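Probable adenylyl-sulfate kinase (Synechocystis sp., PDB 5CB8) catalyses the ATP-dependent 3'-phosphorylation of adenosine 5'-phosphosulfate to 3'-phosphoadenylyl sulfate, the activated sulfate of sulfur metabolism. Local coordinates at residues Thr40-Tyr54 with Thr173-Trp186. Sequence-based numbering, arbitrary orientation. Where two conformers were deposited one is given.
Sequences TITHALEKKLRDSGY and TDLEELDESVGKIW
Thr40 and Leu178 meet by methyl groups where two helices of a P-loop kinase fold pack together. Helix 38-50 begins within the ATP-binding P-loop, a role assigned by similarity; helix 178-191 lies near the chain end. The axes of segments 40-50 and 178-186 come within 9.7 Å, at 60° between their N-to-C directions. No hydrogen bond joins the segments. Ile41 uses three atoms: CG1 touches Leu178 CD1, CD1 reaches Thr173 CG2 at 3.8 Å and also Ser181 CB, and CG2 meets Ile185 CD1. Thr173 OG1 hydrogen-bonds to Ala36 O of the ATP-binding loop. Ala44 CB lies 3.7 Å from Val182 CG2 and also touches Leu178 CD2. Val182 is a knob in a hole formed by Ile41, Ala44, Leu45 and Lys48. Leu45 divides its methyls: CD1 faces Val182 CG1, and CD2 lies 3.6 Å from Ile185 CG2. Lys48 leaves with CG anti to the backbone N (chi1 -163°), which carries CG and CD past Trp186 CE3 and CZ3. A bend at chi4 (61°) completes the placing of its ammonium end over one ring face. Its CE makes a CH-pi contact, and its NZ a cation-pi contact 5.0 Å from the centroid of the six-membered ring. Leu49 CD2 packs against Trp186 CZ3. Ser52 OG sits beside the rim of the indole, close to the level of the ring, 3.7 Å from Trp186 CH2.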
loop_
_atom_site.group_PDB
_atom_site.type_symbol
_atom_site.label_atom_id
_atom_site.label_comp_id
_atom_site.label_asym_id
_atom_site.label_seq_id
_atom_site.Cartn_x
_atom_site.Cartn_y
_atom_site.Cartn_z
ATOM N N THR B 40 13.436 -16.422 6.217
ATOM C CA THR B 40 13.855 -16.945 7.515
ATOM C C THR B 40 14.394 -15.831 8.421
ATOM O O THR B 40 14.061 -15.761 9.614
ATOM C CB THR B 40 14.916 -18.047 7.343
ATOM O OG1 THR B 40 14.332 -19.165 6.660
ATOM C CG2 THR B 40 15.442 -18.513 8.691
ATOM N N ILE B 41 15.217 -14.959 7.844
ATOM C CA ILE B 41 15.779 -13.825 8.577
ATOM C C ILE B 41 14.679 -12.831 8.918
ATOM O O ILE B 41 14.616 -12.311 10.036
ATOM C CB ILE B 41 16.880 -13.109 7.759
ATOM C CG1 ILE B 41 18.124 -14.000 7.647
ATOM C CG2 ILE B 41 17.260 -11.771 8.416
ATOM C CD1 ILE B 41 19.210 -13.444 6.716
ATOM N N THR B 42 13.820 -12.560 7.940
ATOM C CA THR B 42 12.686 -11.670 8.142
ATOM C C THR B 42 11.855 -12.101 9.342
ATOM O O THR B 42 11.543 -11.286 10.218
ATOM C CB THR B 42 11.812 -11.635 6.883
ATOM O OG1 THR B 42 12.593 -11.099 5.808
ATOM C CG2 THR B 42 10.577 -10.763 7.094
ATOM N N HIS B 43 11.510 -13.385 9.394
ATOM C CA HIS B 43 10.635 -13.876 10.453
ATOM C C HIS B 43 11.320 -13.810 11.811
ATOM O O HIS B 43 10.700 -13.443 12.810
ATOM C CB HIS B 43 10.162 -15.292 10.131
ATOM C CG HIS B 43 9.197 -15.353 8.986
ATOM N ND1 HIS B 43 8.869 -16.531 8.350
ATOM C CD2 HIS B 43 8.482 -14.380 8.370
ATOM C CE1 HIS B 43 7.993 -16.283 7.391
ATOM N NE2 HIS B 43 7.743 -14.985 7.380
ATOM N N ALA B 44 12.608 -14.143 11.846
ATOM C CA ALA B 44 13.356 -14.110 13.100
ATOM C C ALA B 44 13.523 -12.677 13.588
ATOM O O ALA B 44 13.425 -12.397 14.789
ATOM C CB ALA B 44 14.713 -14.784 12.931
ATOM N N LEU B 45 13.788 -11.773 12.652
ATOM C CA LEU B 45 13.919 -10.357 12.972
ATOM C C LEU B 45 12.585 -9.771 13.443
ATOM O O LEU B 45 12.538 -8.980 14.384
ATOM C CB LEU B 45 14.418 -9.588 11.745
ATOM C CG LEU B 45 14.614 -8.085 11.956
ATOM C CD1 LEU B 45 15.572 -7.833 13.112
ATOM C CD2 LEU B 45 15.107 -7.411 10.676
ATOM N N GLU B 46 11.508 -10.149 12.764
ATOM C CA GLU B 46 10.169 -9.717 13.142
ATOM C C GLU B 46 9.885 -10.113 14.593
ATOM O O GLU B 46 9.454 -9.283 15.401
ATOM C CB GLU B 46 9.137 -10.357 12.216
ATOM C CG GLU B 46 7.696 -10.080 12.618
ATOM C CD GLU B 46 6.695 -10.862 11.793
ATOM O OE1 GLU B 46 7.098 -11.815 11.093
ATOM O OE2 GLU B 46 5.495 -10.522 11.848
ATOM N N LYS B 47 10.139 -11.377 14.924
ATOM C CA LYS B 47 9.903 -11.852 16.288
ATOM C C LYS B 47 10.709 -11.057 17.307
ATOM O O LYS B 47 10.185 -10.673 18.357
ATOM C CB LYS B 47 10.213 -13.348 16.427
ATOM C CG LYS B 47 10.081 -13.867 17.870
ATOM C CD LYS B 47 9.852 -15.374 17.927
ATOM C CE LYS B 47 9.656 -15.865 19.368
ATOM N NZ LYS B 47 9.162 -14.795 20.289
ATOM N N LYS B 48 11.979 -10.807 16.995
ATOM C CA LYS B 48 12.874 -10.111 17.919
ATOM C C LYS B 48 12.377 -8.689 18.162
ATOM O O LYS B 48 12.376 -8.203 19.293
ATOM C CB LYS B 48 14.307 -10.102 17.368
ATOM C CG LYS B 48 15.389 -9.788 18.401
ATOM C CD LYS B 48 16.792 -9.932 17.808
ATOM C CE LYS B 48 17.874 -9.473 18.793
ATOM N NZ LYS B 48 17.884 -10.273 20.049
ATOM N N LEU B 49 11.944 -8.031 17.092
ATOM C CA LEU B 49 11.416 -6.676 17.184
ATOM C C LEU B 49 10.092 -6.631 17.947
ATOM O O LEU B 49 9.905 -5.781 18.827
ATOM C CB LEU B 49 11.249 -6.088 15.785
ATOM C CG LEU B 49 12.547 -5.672 15.092
ATOM C CD1 LEU B 49 12.312 -5.386 13.614
ATOM C CD2 LEU B 49 13.123 -4.451 15.770
ATOM N N ARG B 50 9.181 -7.546 17.617
ATOM C CA ARG B 50 7.876 -7.589 18.276
ATOM C C ARG B 50 8.012 -7.887 19.764
ATOM O O ARG B 50 7.278 -7.330 20.580
ATOM C CB ARG B 50 6.945 -8.613 17.617
ATOM C CG ARG B 50 6.445 -8.208 16.230
ATOM C CD ARG B 50 5.068 -8.816 15.915
ATOM N NE ARG B 50 4.862 -8.997 14.476
ATOM C CZ ARG B 50 4.279 -8.109 13.674
ATOM N NH1 ARG B 50 3.827 -6.956 14.155
ATOM N NH2 ARG B 50 4.146 -8.372 12.379
ATOM N N ASP B 51 8.960 -8.752 20.115
ATOM C CA ASP B 51 9.175 -9.109 21.517
ATOM C C ASP B 51 9.789 -7.965 22.330
ATOM O O ASP B 51 9.860 -8.037 23.557
ATOM C CB ASP B 51 10.035 -10.374 21.634
ATOM C CG ASP B 51 9.293 -11.633 21.197
ATOM O OD1 ASP B 51 8.057 -11.575 20.995
ATOM O OD2 ASP B 51 9.950 -12.691 21.066
ATOM N N SER B 52 10.228 -6.912 21.646
ATOM C CA SER B 52 10.775 -5.738 22.321
ATOM C C SER B 52 9.785 -4.573 22.325
ATOM O O SER B 52 10.072 -3.499 22.870
ATOM C CB SER B 52 12.106 -5.319 21.689
ATOM O OG SER B 52 13.141 -6.207 22.066
ATOM N N GLY B 53 8.622 -4.787 21.713
ATOM C CA GLY B 53 7.549 -3.813 21.776
ATOM C C GLY B 53 7.459 -2.916 20.563
ATOM O O GLY B 53 6.678 -1.962 20.552
ATOM N N TYR B 54 8.248 -3.221 19.536
ATOM C CA TYR B 54 8.258 -2.396 18.338
ATOM C C TYR B 54 7.072 -2.676 17.422
ATOM O O TYR B 54 6.545 -3.795 17.378
ATOM C CB TYR B 54 9.594 -2.512 17.592
ATOM C CG TYR B 54 10.732 -1.942 18.401
ATOM C CD1 TYR B 54 10.887 -0.567 18.541
ATOM C CD2 TYR B 54 11.634 -2.774 19.050
ATOM C CE1 TYR B 54 11.913 -0.041 19.299
ATOM C CE2 TYR B 54 12.665 -2.257 19.808
ATOM C CZ TYR B 54 12.798 -0.892 19.929
ATOM O OH TYR B 54 13.828 -0.377 20.686
ATOM N N THR B 173 24.568 -16.095 4.252
ATOM C CA THR B 173 23.805 -17.088 5.009
ATOM C C THR B 173 24.383 -18.492 4.970
ATOM O O THR B 173 24.011 -19.324 5.796
ATOM C CB THR B 173 22.328 -17.116 4.578
ATOM O OG1 THR B 173 22.262 -17.278 3.160
ATOM C CG2 THR B 173 21.655 -15.810 4.950
ATOM N N ASP B 174 25.288 -18.758 4.027
ATOM C CA ASP B 174 25.975 -20.045 3.967
ATOM C C ASP B 174 27.155 -20.100 4.932
ATOM O O ASP B 174 27.730 -21.171 5.173
ATOM C CB ASP B 174 26.465 -20.324 2.546
ATOM C CG ASP B 174 27.306 -19.193 1.981
ATOM O OD1 ASP B 174 26.946 -18.003 2.166
ATOM O OD2 ASP B 174 28.321 -19.494 1.324
ATOM N N LEU B 175 27.515 -18.945 5.491
ATOM C CA LEU B 175 28.720 -18.849 6.330
ATOM C C LEU B 175 28.470 -18.280 7.725
ATOM O O LEU B 175 29.394 -18.184 8.538
ATOM C CB LEU B 175 29.785 -17.998 5.630
ATOM C CG LEU B 175 30.148 -18.377 4.197
ATOM C CD1 LEU B 175 31.069 -17.329 3.582
ATOM C CD2 LEU B 175 30.794 -19.761 4.145
ATOM N N GLU B 176 27.234 -17.884 8.005
ATOM C CA GLU B 176 26.918 -17.359 9.331
ATOM C C GLU B 176 25.618 -17.953 9.857
ATOM O O GLU B 176 24.718 -18.291 9.083
ATOM C CB GLU B 176 26.870 -15.825 9.314
ATOM C CG GLU B 176 26.082 -15.252 8.171
ATOM C CD GLU B 176 26.145 -13.736 8.071
ATOM O OE1 GLU B 176 27.139 -13.189 7.531
ATOM O OE2 GLU B 176 25.173 -13.090 8.514
ATOM N N GLU B 177 25.531 -18.107 11.174
ATOM C CA GLU B 177 24.321 -18.630 11.797
ATOM C C GLU B 177 23.207 -17.588 11.759
ATOM O O GLU B 177 23.477 -16.387 11.640
ATOM C CB GLU B 177 24.608 -19.063 13.238
ATOM C CG GLU B 177 25.603 -20.216 13.336
ATOM C CD GLU B 177 25.224 -21.382 12.439
ATOM O OE1 GLU B 177 24.122 -21.945 12.624
ATOM O OE2 GLU B 177 26.026 -21.728 11.541
ATOM N N LEU B 178 21.961 -18.050 11.862
ATOM C CA LEU B 178 20.798 -17.163 11.782
ATOM C C LEU B 178 20.883 -16.011 12.780
ATOM O O LEU B 178 20.639 -14.855 12.424
ATOM C CB LEU B 178 19.498 -17.944 12.000
ATOM C CG LEU B 178 18.227 -17.098 11.911
ATOM C CD1 LEU B 178 18.126 -16.468 10.533
ATOM C CD2 LEU B 178 16.983 -17.919 12.199
ATOM N N ASP B 179 21.227 -16.329 14.027
ATOM C CA ASP B 179 21.335 -15.312 15.071
ATOM C C ASP B 179 22.391 -14.256 14.741
ATOM O O ASP B 179 22.258 -13.085 15.121
ATOM C CB ASP B 179 21.659 -15.963 16.421
ATOM C CG ASP B 179 20.462 -16.657 17.038
ATOM O OD1 ASP B 179 19.320 -16.392 16.603
ATOM O OD2 ASP B 179 20.667 -17.460 17.973
ATOM N N GLU B 180 23.448 -14.671 14.049
ATOM C CA GLU B 180 24.483 -13.732 13.633
ATOM C C GLU B 180 23.931 -12.781 12.569
ATOM O O GLU B 180 24.165 -11.568 12.629
ATOM C CB GLU B 180 25.717 -14.474 13.110
ATOM C CG GLU B 180 26.919 -13.569 12.866
ATOM C CD GLU B 180 28.143 -14.320 12.358
ATOM O OE1 GLU B 180 28.101 -15.574 12.287
ATOM O OE2 GLU B 180 29.145 -13.644 12.026
ATOM N N SER B 181 23.180 -13.320 11.612
ATOM C CA SER B 181 22.603 -12.483 10.566
ATOM C C SER B 181 21.614 -11.475 11.147
ATOM O O SER B 181 21.698 -10.277 10.862
ATOM C CB SER B 181 21.928 -13.340 9.490
ATOM O OG SER B 181 22.847 -14.269 8.944
ATOM N N VAL B 182 20.672 -11.962 11.953
ATOM C CA VAL B 182 19.717 -11.079 12.627
ATOM C C VAL B 182 20.456 -10.066 13.499
ATOM O O VAL B 182 20.122 -8.875 13.511
ATOM C CB VAL B 182 18.729 -11.884 13.512
ATOM C CG1 VAL B 182 17.850 -10.946 14.322
ATOM C CG2 VAL B 182 17.873 -12.804 12.651
ATOM N N GLY B 183 21.468 -10.540 14.223
ATOM C CA GLY B 183 22.235 -9.684 15.111
ATOM C C GLY B 183 22.855 -8.484 14.411
ATOM O O GLY B 183 22.877 -7.383 14.964
ATOM N N LYS B 184 23.356 -8.686 13.195
ATOM C CA LYS B 184 23.979 -7.594 12.448
ATOM C C LYS B 184 22.956 -6.547 12.013
ATOM O O LYS B 184 23.249 -5.349 12.015
ATOM C CB LYS B 184 24.759 -8.121 11.228
ATOM C CG LYS B 184 26.050 -8.863 11.595
ATOM C CD LYS B 184 26.957 -9.123 10.382
ATOM C CE LYS B 184 26.389 -10.180 9.443
ATOM N NZ LYS B 184 27.397 -10.610 8.415
ATOM N N ILE B 185 21.762 -6.995 11.635
ATOM C CA ILE B 185 20.707 -6.063 11.242
ATOM C C ILE B 185 20.291 -5.266 12.476
ATOM O O ILE B 185 20.219 -4.041 12.434
ATOM C CB ILE B 185 19.500 -6.797 10.621
ATOM C CG1 ILE B 185 19.930 -7.504 9.332
ATOM C CG2 ILE B 185 18.369 -5.829 10.322
ATOM C CD1 ILE B 185 18.899 -8.512 8.780
ATOM N N TRP B 186 20.056 -5.968 13.582
ATOM C CA TRP B 186 19.674 -5.336 14.845
ATOM C C TRP B 186 20.695 -4.285 15.255
ATOM O O TRP B 186 20.331 -3.180 15.651
ATOM C CB TRP B 186 19.550 -6.399 15.947
ATOM C CG TRP B 186 18.987 -5.886 17.257
ATOM C CD1 TRP B 186 19.672 -5.286 18.276
ATOM C CD2 TRP B 186 17.617 -5.953 17.682
ATOM N NE1 TRP B 186 18.810 -4.963 19.301
ATOM C CE2 TRP B 186 17.544 -5.365 18.958
ATOM C CE3 TRP B 186 16.448 -6.451 17.099
ATOM C CZ2 TRP B 186 16.342 -5.265 19.665
ATOM C CZ3 TRP B 186 15.260 -6.348 17.801
ATOM C CH2 TRP B 186 15.216 -5.764 19.067
#